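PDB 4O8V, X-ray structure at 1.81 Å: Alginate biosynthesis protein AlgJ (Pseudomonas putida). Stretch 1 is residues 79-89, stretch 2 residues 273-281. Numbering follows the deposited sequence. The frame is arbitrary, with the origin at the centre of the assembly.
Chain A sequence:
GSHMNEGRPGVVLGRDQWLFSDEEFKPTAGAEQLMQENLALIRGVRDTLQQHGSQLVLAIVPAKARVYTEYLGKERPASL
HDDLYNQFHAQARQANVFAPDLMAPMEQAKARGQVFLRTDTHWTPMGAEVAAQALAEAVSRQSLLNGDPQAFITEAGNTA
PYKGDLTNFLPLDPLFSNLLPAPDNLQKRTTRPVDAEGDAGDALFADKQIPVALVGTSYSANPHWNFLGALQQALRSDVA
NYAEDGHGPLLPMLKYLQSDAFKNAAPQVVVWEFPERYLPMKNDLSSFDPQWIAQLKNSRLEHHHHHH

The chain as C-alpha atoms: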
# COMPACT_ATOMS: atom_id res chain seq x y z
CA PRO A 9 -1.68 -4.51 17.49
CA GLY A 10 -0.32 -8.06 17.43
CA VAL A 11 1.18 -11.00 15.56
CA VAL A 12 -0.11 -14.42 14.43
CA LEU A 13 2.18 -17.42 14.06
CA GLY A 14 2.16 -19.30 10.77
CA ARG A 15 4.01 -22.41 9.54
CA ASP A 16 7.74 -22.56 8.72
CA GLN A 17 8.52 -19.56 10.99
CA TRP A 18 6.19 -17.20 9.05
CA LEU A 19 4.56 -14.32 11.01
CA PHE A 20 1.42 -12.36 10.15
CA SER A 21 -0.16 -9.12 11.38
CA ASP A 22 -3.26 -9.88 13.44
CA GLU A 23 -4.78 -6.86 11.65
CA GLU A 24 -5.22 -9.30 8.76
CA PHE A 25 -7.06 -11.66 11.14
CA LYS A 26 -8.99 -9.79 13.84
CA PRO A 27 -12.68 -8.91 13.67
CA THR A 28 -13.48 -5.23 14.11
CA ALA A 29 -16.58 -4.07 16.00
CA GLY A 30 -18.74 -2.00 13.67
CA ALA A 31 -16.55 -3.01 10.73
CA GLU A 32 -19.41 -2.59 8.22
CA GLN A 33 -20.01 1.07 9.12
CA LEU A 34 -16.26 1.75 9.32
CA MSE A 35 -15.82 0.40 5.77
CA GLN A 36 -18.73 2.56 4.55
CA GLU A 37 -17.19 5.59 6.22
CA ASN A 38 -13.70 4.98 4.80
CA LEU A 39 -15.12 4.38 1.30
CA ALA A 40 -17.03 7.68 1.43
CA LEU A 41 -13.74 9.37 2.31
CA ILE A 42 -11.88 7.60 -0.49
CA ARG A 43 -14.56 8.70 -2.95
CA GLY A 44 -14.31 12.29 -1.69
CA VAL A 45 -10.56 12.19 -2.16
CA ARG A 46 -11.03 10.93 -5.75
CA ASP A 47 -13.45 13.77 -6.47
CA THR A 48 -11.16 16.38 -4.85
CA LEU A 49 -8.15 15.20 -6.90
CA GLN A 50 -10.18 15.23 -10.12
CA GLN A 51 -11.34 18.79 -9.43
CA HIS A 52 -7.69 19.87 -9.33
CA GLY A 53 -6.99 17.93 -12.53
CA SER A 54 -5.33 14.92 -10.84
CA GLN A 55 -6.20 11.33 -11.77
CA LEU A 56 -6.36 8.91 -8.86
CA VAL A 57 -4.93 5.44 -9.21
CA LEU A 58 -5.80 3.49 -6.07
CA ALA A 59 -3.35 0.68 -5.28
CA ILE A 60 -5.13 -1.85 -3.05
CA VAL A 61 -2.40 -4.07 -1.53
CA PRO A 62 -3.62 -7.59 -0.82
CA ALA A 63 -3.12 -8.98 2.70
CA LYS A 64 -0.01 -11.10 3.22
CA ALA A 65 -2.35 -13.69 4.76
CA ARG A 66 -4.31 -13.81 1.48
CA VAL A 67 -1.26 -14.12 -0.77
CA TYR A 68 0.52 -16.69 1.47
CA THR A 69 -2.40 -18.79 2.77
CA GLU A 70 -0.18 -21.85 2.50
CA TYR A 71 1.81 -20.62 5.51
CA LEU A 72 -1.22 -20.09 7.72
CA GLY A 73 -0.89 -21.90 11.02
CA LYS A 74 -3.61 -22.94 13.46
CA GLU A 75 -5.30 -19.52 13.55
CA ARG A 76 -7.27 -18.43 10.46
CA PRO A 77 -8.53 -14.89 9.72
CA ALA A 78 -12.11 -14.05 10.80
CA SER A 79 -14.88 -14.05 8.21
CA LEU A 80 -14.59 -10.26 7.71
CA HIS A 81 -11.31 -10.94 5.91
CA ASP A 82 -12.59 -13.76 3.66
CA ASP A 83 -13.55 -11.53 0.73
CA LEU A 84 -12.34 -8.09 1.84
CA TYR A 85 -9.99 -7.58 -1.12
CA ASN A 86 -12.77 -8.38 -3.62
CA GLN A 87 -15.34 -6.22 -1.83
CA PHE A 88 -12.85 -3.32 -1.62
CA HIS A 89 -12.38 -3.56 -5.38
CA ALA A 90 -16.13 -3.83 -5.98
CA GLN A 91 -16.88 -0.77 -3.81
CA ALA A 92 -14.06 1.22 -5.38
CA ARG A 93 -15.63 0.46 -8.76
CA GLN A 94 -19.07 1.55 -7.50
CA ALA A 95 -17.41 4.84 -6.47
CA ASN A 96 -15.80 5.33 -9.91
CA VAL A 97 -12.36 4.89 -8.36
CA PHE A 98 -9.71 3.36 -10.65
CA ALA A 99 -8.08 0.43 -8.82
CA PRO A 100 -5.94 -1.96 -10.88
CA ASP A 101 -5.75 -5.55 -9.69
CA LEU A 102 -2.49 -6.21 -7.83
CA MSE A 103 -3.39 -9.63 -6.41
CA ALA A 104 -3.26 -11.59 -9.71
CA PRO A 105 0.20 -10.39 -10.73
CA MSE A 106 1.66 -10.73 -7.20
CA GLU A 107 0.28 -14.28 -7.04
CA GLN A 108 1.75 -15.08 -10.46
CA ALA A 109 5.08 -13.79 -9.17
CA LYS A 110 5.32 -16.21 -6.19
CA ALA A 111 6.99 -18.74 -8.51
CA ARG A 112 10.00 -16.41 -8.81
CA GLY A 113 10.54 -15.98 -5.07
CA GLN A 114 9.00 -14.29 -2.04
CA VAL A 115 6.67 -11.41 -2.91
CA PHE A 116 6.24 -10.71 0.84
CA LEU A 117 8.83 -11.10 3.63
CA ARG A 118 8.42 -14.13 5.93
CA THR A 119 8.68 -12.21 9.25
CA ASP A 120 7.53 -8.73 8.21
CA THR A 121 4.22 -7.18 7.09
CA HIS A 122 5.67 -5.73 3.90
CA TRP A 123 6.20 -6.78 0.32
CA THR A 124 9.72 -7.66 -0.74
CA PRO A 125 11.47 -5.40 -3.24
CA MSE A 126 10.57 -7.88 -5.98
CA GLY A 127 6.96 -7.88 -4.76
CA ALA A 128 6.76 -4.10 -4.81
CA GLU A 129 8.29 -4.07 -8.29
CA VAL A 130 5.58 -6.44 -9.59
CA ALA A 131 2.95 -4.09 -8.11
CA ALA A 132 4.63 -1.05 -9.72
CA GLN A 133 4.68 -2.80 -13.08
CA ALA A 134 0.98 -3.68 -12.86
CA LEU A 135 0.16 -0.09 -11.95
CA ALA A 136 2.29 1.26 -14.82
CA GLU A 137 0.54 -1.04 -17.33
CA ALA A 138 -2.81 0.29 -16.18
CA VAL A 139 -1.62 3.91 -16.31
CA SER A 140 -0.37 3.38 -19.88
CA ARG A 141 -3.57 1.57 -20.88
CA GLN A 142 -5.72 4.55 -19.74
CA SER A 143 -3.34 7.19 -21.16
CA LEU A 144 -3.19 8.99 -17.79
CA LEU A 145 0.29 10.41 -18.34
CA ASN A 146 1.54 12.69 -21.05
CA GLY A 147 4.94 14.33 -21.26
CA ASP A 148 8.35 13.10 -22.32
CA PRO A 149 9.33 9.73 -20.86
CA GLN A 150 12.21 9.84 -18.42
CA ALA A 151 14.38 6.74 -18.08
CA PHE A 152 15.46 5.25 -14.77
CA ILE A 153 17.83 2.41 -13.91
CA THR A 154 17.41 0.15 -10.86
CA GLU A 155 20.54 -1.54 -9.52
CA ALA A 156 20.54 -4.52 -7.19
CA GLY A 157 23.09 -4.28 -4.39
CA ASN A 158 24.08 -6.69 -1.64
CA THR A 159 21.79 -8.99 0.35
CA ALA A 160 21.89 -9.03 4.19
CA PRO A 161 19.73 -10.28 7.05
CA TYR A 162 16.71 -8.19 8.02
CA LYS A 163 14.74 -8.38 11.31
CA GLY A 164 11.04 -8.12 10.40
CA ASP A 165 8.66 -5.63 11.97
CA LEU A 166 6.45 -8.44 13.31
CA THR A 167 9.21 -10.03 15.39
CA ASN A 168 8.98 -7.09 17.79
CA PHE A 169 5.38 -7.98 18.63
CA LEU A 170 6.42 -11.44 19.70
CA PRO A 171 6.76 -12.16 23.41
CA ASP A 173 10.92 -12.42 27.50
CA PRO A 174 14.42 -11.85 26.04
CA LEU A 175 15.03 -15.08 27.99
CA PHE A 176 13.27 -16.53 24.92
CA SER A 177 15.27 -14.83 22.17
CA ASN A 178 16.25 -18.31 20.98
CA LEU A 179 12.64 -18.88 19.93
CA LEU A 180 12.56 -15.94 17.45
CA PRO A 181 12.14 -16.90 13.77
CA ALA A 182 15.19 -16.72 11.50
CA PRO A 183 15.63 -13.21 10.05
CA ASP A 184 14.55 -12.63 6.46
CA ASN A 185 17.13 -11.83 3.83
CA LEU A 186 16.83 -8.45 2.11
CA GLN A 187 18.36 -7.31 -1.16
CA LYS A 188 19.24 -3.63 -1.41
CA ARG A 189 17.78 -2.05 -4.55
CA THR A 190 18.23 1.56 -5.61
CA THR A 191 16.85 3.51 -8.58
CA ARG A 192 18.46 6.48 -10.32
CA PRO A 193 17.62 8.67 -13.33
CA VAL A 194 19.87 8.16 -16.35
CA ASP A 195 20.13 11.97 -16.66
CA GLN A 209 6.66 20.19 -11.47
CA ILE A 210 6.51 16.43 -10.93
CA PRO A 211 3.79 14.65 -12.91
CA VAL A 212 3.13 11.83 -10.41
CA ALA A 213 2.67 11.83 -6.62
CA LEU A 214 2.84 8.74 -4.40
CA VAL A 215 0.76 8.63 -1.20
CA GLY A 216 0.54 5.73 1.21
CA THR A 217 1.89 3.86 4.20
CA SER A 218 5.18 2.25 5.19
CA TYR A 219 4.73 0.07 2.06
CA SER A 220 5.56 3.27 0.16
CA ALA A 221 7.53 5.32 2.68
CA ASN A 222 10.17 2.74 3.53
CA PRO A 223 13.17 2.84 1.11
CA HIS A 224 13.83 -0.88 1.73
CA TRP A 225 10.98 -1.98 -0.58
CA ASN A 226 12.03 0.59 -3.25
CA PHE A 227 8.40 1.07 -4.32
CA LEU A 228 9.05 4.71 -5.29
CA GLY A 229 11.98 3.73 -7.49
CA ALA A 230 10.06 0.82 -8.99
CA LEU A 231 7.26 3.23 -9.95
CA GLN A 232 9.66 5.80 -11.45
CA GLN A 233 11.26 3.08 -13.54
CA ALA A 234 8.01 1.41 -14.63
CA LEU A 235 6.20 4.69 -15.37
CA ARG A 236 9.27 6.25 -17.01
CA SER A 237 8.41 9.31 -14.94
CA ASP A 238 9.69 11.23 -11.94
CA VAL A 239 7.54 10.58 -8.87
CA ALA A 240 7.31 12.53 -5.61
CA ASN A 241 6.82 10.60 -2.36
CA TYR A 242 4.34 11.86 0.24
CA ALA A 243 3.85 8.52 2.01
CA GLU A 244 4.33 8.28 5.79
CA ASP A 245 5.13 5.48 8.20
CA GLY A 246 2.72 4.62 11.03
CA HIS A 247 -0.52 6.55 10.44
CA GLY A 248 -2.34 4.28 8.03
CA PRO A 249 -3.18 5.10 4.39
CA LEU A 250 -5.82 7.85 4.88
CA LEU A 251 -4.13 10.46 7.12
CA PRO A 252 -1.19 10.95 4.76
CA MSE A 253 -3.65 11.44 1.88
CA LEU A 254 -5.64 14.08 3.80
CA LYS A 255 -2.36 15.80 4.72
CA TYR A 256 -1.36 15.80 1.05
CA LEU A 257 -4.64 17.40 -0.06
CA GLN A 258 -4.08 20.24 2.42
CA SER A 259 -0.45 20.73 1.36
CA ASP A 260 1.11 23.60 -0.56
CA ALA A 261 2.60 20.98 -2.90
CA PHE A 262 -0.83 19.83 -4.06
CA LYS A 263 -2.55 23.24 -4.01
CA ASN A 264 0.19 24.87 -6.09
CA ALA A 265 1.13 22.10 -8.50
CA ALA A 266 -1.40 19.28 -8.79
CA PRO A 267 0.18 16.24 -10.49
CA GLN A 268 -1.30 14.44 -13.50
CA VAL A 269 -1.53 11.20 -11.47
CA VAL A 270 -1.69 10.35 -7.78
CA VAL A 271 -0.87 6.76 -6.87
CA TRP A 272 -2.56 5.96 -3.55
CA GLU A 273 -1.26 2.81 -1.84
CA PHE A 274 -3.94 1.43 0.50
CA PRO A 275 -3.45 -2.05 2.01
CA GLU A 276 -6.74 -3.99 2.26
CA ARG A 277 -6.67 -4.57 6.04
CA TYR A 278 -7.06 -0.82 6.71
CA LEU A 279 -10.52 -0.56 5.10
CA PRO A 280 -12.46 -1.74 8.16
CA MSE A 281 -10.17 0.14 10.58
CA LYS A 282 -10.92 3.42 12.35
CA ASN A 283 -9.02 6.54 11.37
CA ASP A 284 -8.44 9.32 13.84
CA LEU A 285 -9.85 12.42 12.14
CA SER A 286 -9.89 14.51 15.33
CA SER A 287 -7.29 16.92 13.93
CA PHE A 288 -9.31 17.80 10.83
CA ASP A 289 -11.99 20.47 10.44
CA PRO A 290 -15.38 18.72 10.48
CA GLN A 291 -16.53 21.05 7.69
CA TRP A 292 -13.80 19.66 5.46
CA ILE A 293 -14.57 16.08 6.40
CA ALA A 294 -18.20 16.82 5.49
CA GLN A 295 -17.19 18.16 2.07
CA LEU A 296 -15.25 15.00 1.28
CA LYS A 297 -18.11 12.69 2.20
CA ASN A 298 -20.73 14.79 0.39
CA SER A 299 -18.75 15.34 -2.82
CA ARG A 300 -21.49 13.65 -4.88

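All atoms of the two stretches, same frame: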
# COMPACT_ATOMS: atom_id res chain seq x y z
N SER A 79 -14.11 -14.06 9.45
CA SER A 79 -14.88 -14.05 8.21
C SER A 79 -14.85 -12.69 7.50
O SER A 79 -14.94 -12.64 6.27
CB SER A 79 -16.32 -14.46 8.51
OG SER A 79 -16.94 -13.55 9.39
N LEU A 80 -14.72 -11.61 8.27
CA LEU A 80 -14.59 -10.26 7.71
C LEU A 80 -13.52 -10.21 6.61
O LEU A 80 -13.67 -9.51 5.61
CB LEU A 80 -14.26 -9.25 8.82
CG LEU A 80 -13.70 -7.87 8.48
CD1 LEU A 80 -14.78 -7.02 7.82
CD2 LEU A 80 -13.12 -7.18 9.72
N HIS A 81 -12.45 -10.96 6.81
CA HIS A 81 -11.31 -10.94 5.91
C HIS A 81 -11.43 -11.90 4.72
O HIS A 81 -10.61 -11.84 3.82
CB HIS A 81 -10.03 -11.25 6.69
CG HIS A 81 -9.75 -10.28 7.80
ND1 HIS A 81 -9.18 -9.04 7.57
CD2 HIS A 81 -9.98 -10.35 9.13
CE1 HIS A 81 -9.07 -8.40 8.73
NE2 HIS A 81 -9.54 -9.17 9.68
N ASP A 82 -12.44 -12.77 4.73
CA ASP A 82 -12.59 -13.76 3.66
C ASP A 82 -12.60 -13.13 2.26
O ASP A 82 -11.88 -13.57 1.37
CB ASP A 82 -13.87 -14.56 3.84
CG ASP A 82 -13.76 -15.61 4.94
OD1 ASP A 82 -12.64 -15.90 5.40
OD2 ASP A 82 -14.82 -16.14 5.33
N ASP A 83 -13.41 -12.10 2.06
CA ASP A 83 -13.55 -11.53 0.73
C ASP A 83 -13.37 -10.02 0.71
O ASP A 83 -13.93 -9.32 -0.14
CB ASP A 83 -14.91 -11.90 0.14
CG ASP A 83 -14.91 -11.91 -1.38
OD1 ASP A 83 -13.89 -12.38 -1.97
OD2 ASP A 83 -15.91 -11.45 -1.99
N LEU A 84 -12.55 -9.53 1.64
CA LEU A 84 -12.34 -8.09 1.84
C LEU A 84 -11.68 -7.43 0.62
O LEU A 84 -12.09 -6.34 0.20
CB LEU A 84 -11.49 -7.85 3.09
CG LEU A 84 -11.22 -6.40 3.52
CD1 LEU A 84 -12.52 -5.61 3.63
CD2 LEU A 84 -10.48 -6.40 4.86
N TYR A 85 -10.67 -8.09 0.05
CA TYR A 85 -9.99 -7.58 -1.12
C TYR A 85 -10.98 -7.37 -2.27
O TYR A 85 -11.05 -6.28 -2.84
CB TYR A 85 -8.86 -8.53 -1.53
CG TYR A 85 -8.13 -8.13 -2.80
CD1 TYR A 85 -7.09 -7.20 -2.77
CD2 TYR A 85 -8.49 -8.69 -4.03
CE1 TYR A 85 -6.43 -6.84 -3.94
CE2 TYR A 85 -7.83 -8.34 -5.20
CZ TYR A 85 -6.81 -7.40 -5.15
OH TYR A 85 -6.17 -7.07 -6.32
N ASN A 86 -11.76 -8.41 -2.58
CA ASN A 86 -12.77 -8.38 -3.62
C ASN A 86 -13.83 -7.30 -3.38
O ASN A 86 -14.20 -6.56 -4.29
CB ASN A 86 -13.44 -9.76 -3.74
CG ASN A 86 -14.50 -9.83 -4.83
OD1 ASN A 86 -14.25 -9.49 -6.00
ND2 ASN A 86 -15.68 -10.28 -4.47
N GLN A 87 -14.32 -7.21 -2.14
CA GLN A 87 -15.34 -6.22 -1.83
C GLN A 87 -14.78 -4.79 -1.88
O GLN A 87 -15.50 -3.87 -2.25
CB GLN A 87 -15.96 -6.51 -0.46
CG GLN A 87 -16.86 -7.75 -0.44
CD GLN A 87 -18.08 -7.64 -1.38
OE1 GLN A 87 -18.55 -6.54 -1.70
NE2 GLN A 87 -18.60 -8.79 -1.82
N PHE A 88 -13.52 -4.61 -1.48
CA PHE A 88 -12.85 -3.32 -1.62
C PHE A 88 -12.83 -2.92 -3.11
O PHE A 88 -13.21 -1.80 -3.49
CB PHE A 88 -11.42 -3.40 -1.04
CG PHE A 88 -10.76 -2.07 -0.74
CD1 PHE A 88 -11.27 -0.87 -1.22
CD2 PHE A 88 -9.59 -2.04 0.02
CE1 PHE A 88 -10.63 0.33 -0.94
CE2 PHE A 88 -8.96 -0.85 0.31
CZ PHE A 88 -9.47 0.35 -0.16
N HIS A 89 -12.40 -3.84 -3.96
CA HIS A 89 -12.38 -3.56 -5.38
C HIS A 89 -13.78 -3.25 -5.93
O HIS A 89 -13.96 -2.31 -6.70
CB HIS A 89 -11.76 -4.71 -6.16
CG HIS A 89 -10.29 -4.58 -6.31
ND1 HIS A 89 -9.71 -3.72 -7.22
CD2 HIS A 89 -9.26 -5.18 -5.65
CE1 HIS A 89 -8.39 -3.81 -7.13
NE2 HIS A 89 -8.10 -4.69 -6.18
N GLU A 273 -1.47 4.17 -2.34
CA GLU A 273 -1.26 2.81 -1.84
C GLU A 273 -2.04 2.62 -0.52
O GLU A 273 -1.88 3.38 0.44
CB GLU A 273 0.23 2.55 -1.68
CG GLU A 273 0.56 1.33 -0.84
CD GLU A 273 0.93 1.68 0.59
OE1 GLU A 273 1.79 2.59 0.79
OE2 GLU A 273 0.40 1.05 1.52
N PHE A 274 -2.91 1.62 -0.52
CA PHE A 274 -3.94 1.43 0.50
C PHE A 274 -4.08 -0.07 0.76
O PHE A 274 -4.81 -0.76 0.04
CB PHE A 274 -5.28 2.06 0.03
CG PHE A 274 -6.28 2.32 1.14
CD1 PHE A 274 -6.64 1.31 2.03
CD2 PHE A 274 -6.86 3.59 1.29
CE1 PHE A 274 -7.59 1.57 3.05
CE2 PHE A 274 -7.78 3.85 2.31
CZ PHE A 274 -8.14 2.84 3.20
N PRO A 275 -3.37 -0.60 1.75
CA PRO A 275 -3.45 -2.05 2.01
C PRO A 275 -4.87 -2.46 2.46
O PRO A 275 -5.52 -1.71 3.19
CB PRO A 275 -2.42 -2.27 3.13
CG PRO A 275 -1.46 -1.08 3.00
CD PRO A 275 -2.40 0.06 2.64
N GLU A 276 -5.33 -3.64 2.05
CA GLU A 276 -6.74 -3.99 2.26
C GLU A 276 -7.17 -4.00 3.74
O GLU A 276 -8.29 -3.61 4.05
CB GLU A 276 -7.06 -5.34 1.61
CG GLU A 276 -6.38 -6.55 2.26
CD GLU A 276 -7.01 -7.88 1.88
OE1 GLU A 276 -8.03 -8.28 2.49
OE2 GLU A 276 -6.47 -8.56 0.99
N ARG A 277 -6.29 -4.40 4.65
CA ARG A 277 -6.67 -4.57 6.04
C ARG A 277 -7.08 -3.26 6.72
O ARG A 277 -7.69 -3.29 7.78
CB ARG A 277 -5.53 -5.21 6.85
CG ARG A 277 -4.35 -4.26 7.16
CD ARG A 277 -3.22 -5.07 7.83
NE ARG A 277 -2.14 -4.27 8.41
CZ ARG A 277 -0.97 -4.08 7.81
NH1 ARG A 277 -0.76 -4.59 6.60
NH2 ARG A 277 -0.01 -3.38 8.40
N TYR A 278 -6.73 -2.13 6.12
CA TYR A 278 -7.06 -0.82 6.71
C TYR A 278 -8.50 -0.39 6.43
O TYR A 278 -8.98 0.55 7.06
CB TYR A 278 -6.12 0.27 6.19
CG TYR A 278 -4.72 0.19 6.76
CD1 TYR A 278 -4.44 0.61 8.06
CD2 TYR A 278 -3.68 -0.33 5.99
CE1 TYR A 278 -3.15 0.51 8.58
CE2 TYR A 278 -2.40 -0.42 6.50
CZ TYR A 278 -2.14 0.00 7.79
OH TYR A 278 -0.85 -0.10 8.28
N LEU A 279 -9.18 -1.03 5.48
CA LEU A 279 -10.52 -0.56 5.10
C LEU A 279 -11.52 -0.66 6.27
O LEU A 279 -12.30 0.27 6.50
CB LEU A 279 -11.05 -1.33 3.89
CG LEU A 279 -12.38 -0.80 3.32
CD1 LEU A 279 -12.23 0.62 2.82
CD2 LEU A 279 -12.89 -1.70 2.22
N PRO A 280 -11.50 -1.76 7.04
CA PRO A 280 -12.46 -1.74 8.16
C PRO A 280 -11.86 -1.24 9.47
O PRO A 280 -12.36 -1.60 10.53
CB PRO A 280 -12.87 -3.20 8.27
CG PRO A 280 -11.65 -3.97 7.84
CD PRO A 280 -10.94 -3.12 6.82
N MSE A 281 -10.81 -0.42 9.39
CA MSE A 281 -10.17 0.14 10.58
C MSE A 281 -10.48 1.62 10.78
O MSE A 281 -10.62 2.38 9.83
CB MSE A 281 -8.66 -0.08 10.53
CG MSE A 281 -8.29 -1.55 10.62
SE MSE A 281 -6.34 -1.92 10.46
CE MSE A 281 -5.84 -1.07 12.16
O HOH W 1 -7.64 -8.74 5.26

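Packing of residues 79-89 against residues 273-281 of AlgJ, two segments far apart in sequence that together bury 507 Å² of surface. The first stretch coils through Ser79-Asp82 and enters a regular helix at Leu84; the second leaves a strand that includes Glu273, makes a short 3-10 segment at Glu276-Tyr278 and closes with a type I turn from Tyr278 to Met281. The backbones come closest in register at Tyr85 and Glu276, whose CA atoms lie 5.9 Å apart, and stand wider at Leu80 and Pro280, with CA atoms 8.8 Å apart. No direct hydrogen bond crosses between the stretches, so the fit rests on shape and one bridging water.

Leu80, Leu84 and Phe88, spaced four residues apart, all direct their CA-to-CB bonds toward the second stretch and form the row of bumps. Phe88 is the largest of them, with 105 Å² covered. Its ring enters a hollow lined by Phe274, Glu276 and Leu279. The ring edge meets the face of Phe274, with planes at 83° and centroids 5.2 Å apart; Phe88 CE2 approaches Phe274 CD1 to 3.6 Å. This edge-to-face arrangement sets the slightly positive ring hydrogens of Phe88 against the pi cloud of Phe274. Leu279 covers one face of the Phe88 ring: its CD2 methyl sits 3.9 Å from the ring centroid and 22° off the normal, a CH-pi contact. At the ring edge, Phe88 CD2 lies 4.1 Å from Glu276 CA, so backbone forms part of the hollow's wall.

One helical turn earlier, the forked end of Leu84 reaches both Leu279 and Pro280. Leu84 CD1 is 4.2 Å from Leu279 CD2, and Leu84 CD2 packs 3.8 Å from Pro280 CD, at the CD-CG side of the puckered proline ring. Leu80 extends this apolar seam, its CD2 lying 4.0 Å from Pro280 CG.

Glu276 is the polar bump in the reverse direction. Its carboxylate reaches the start of the helix, placing OE1 3.5 Å from Leu84 CB and OE2 3.5 Å from Tyr85 CB. These are van der Waals contacts; both oxygens are satisfied by hydrogen bonds elsewhere in the structure. A water fills the gap between Glu276 and His81, whose side chain makes no close direct contact: it donates to Glu276 OE1 at 2.8 Å and also bonds His81 ND1 at 2.8 Å. On the helix itself, Asn86 ND2 donates to Asp83 OD2 at 2.8 Å, tying side chains together away from the packed surface.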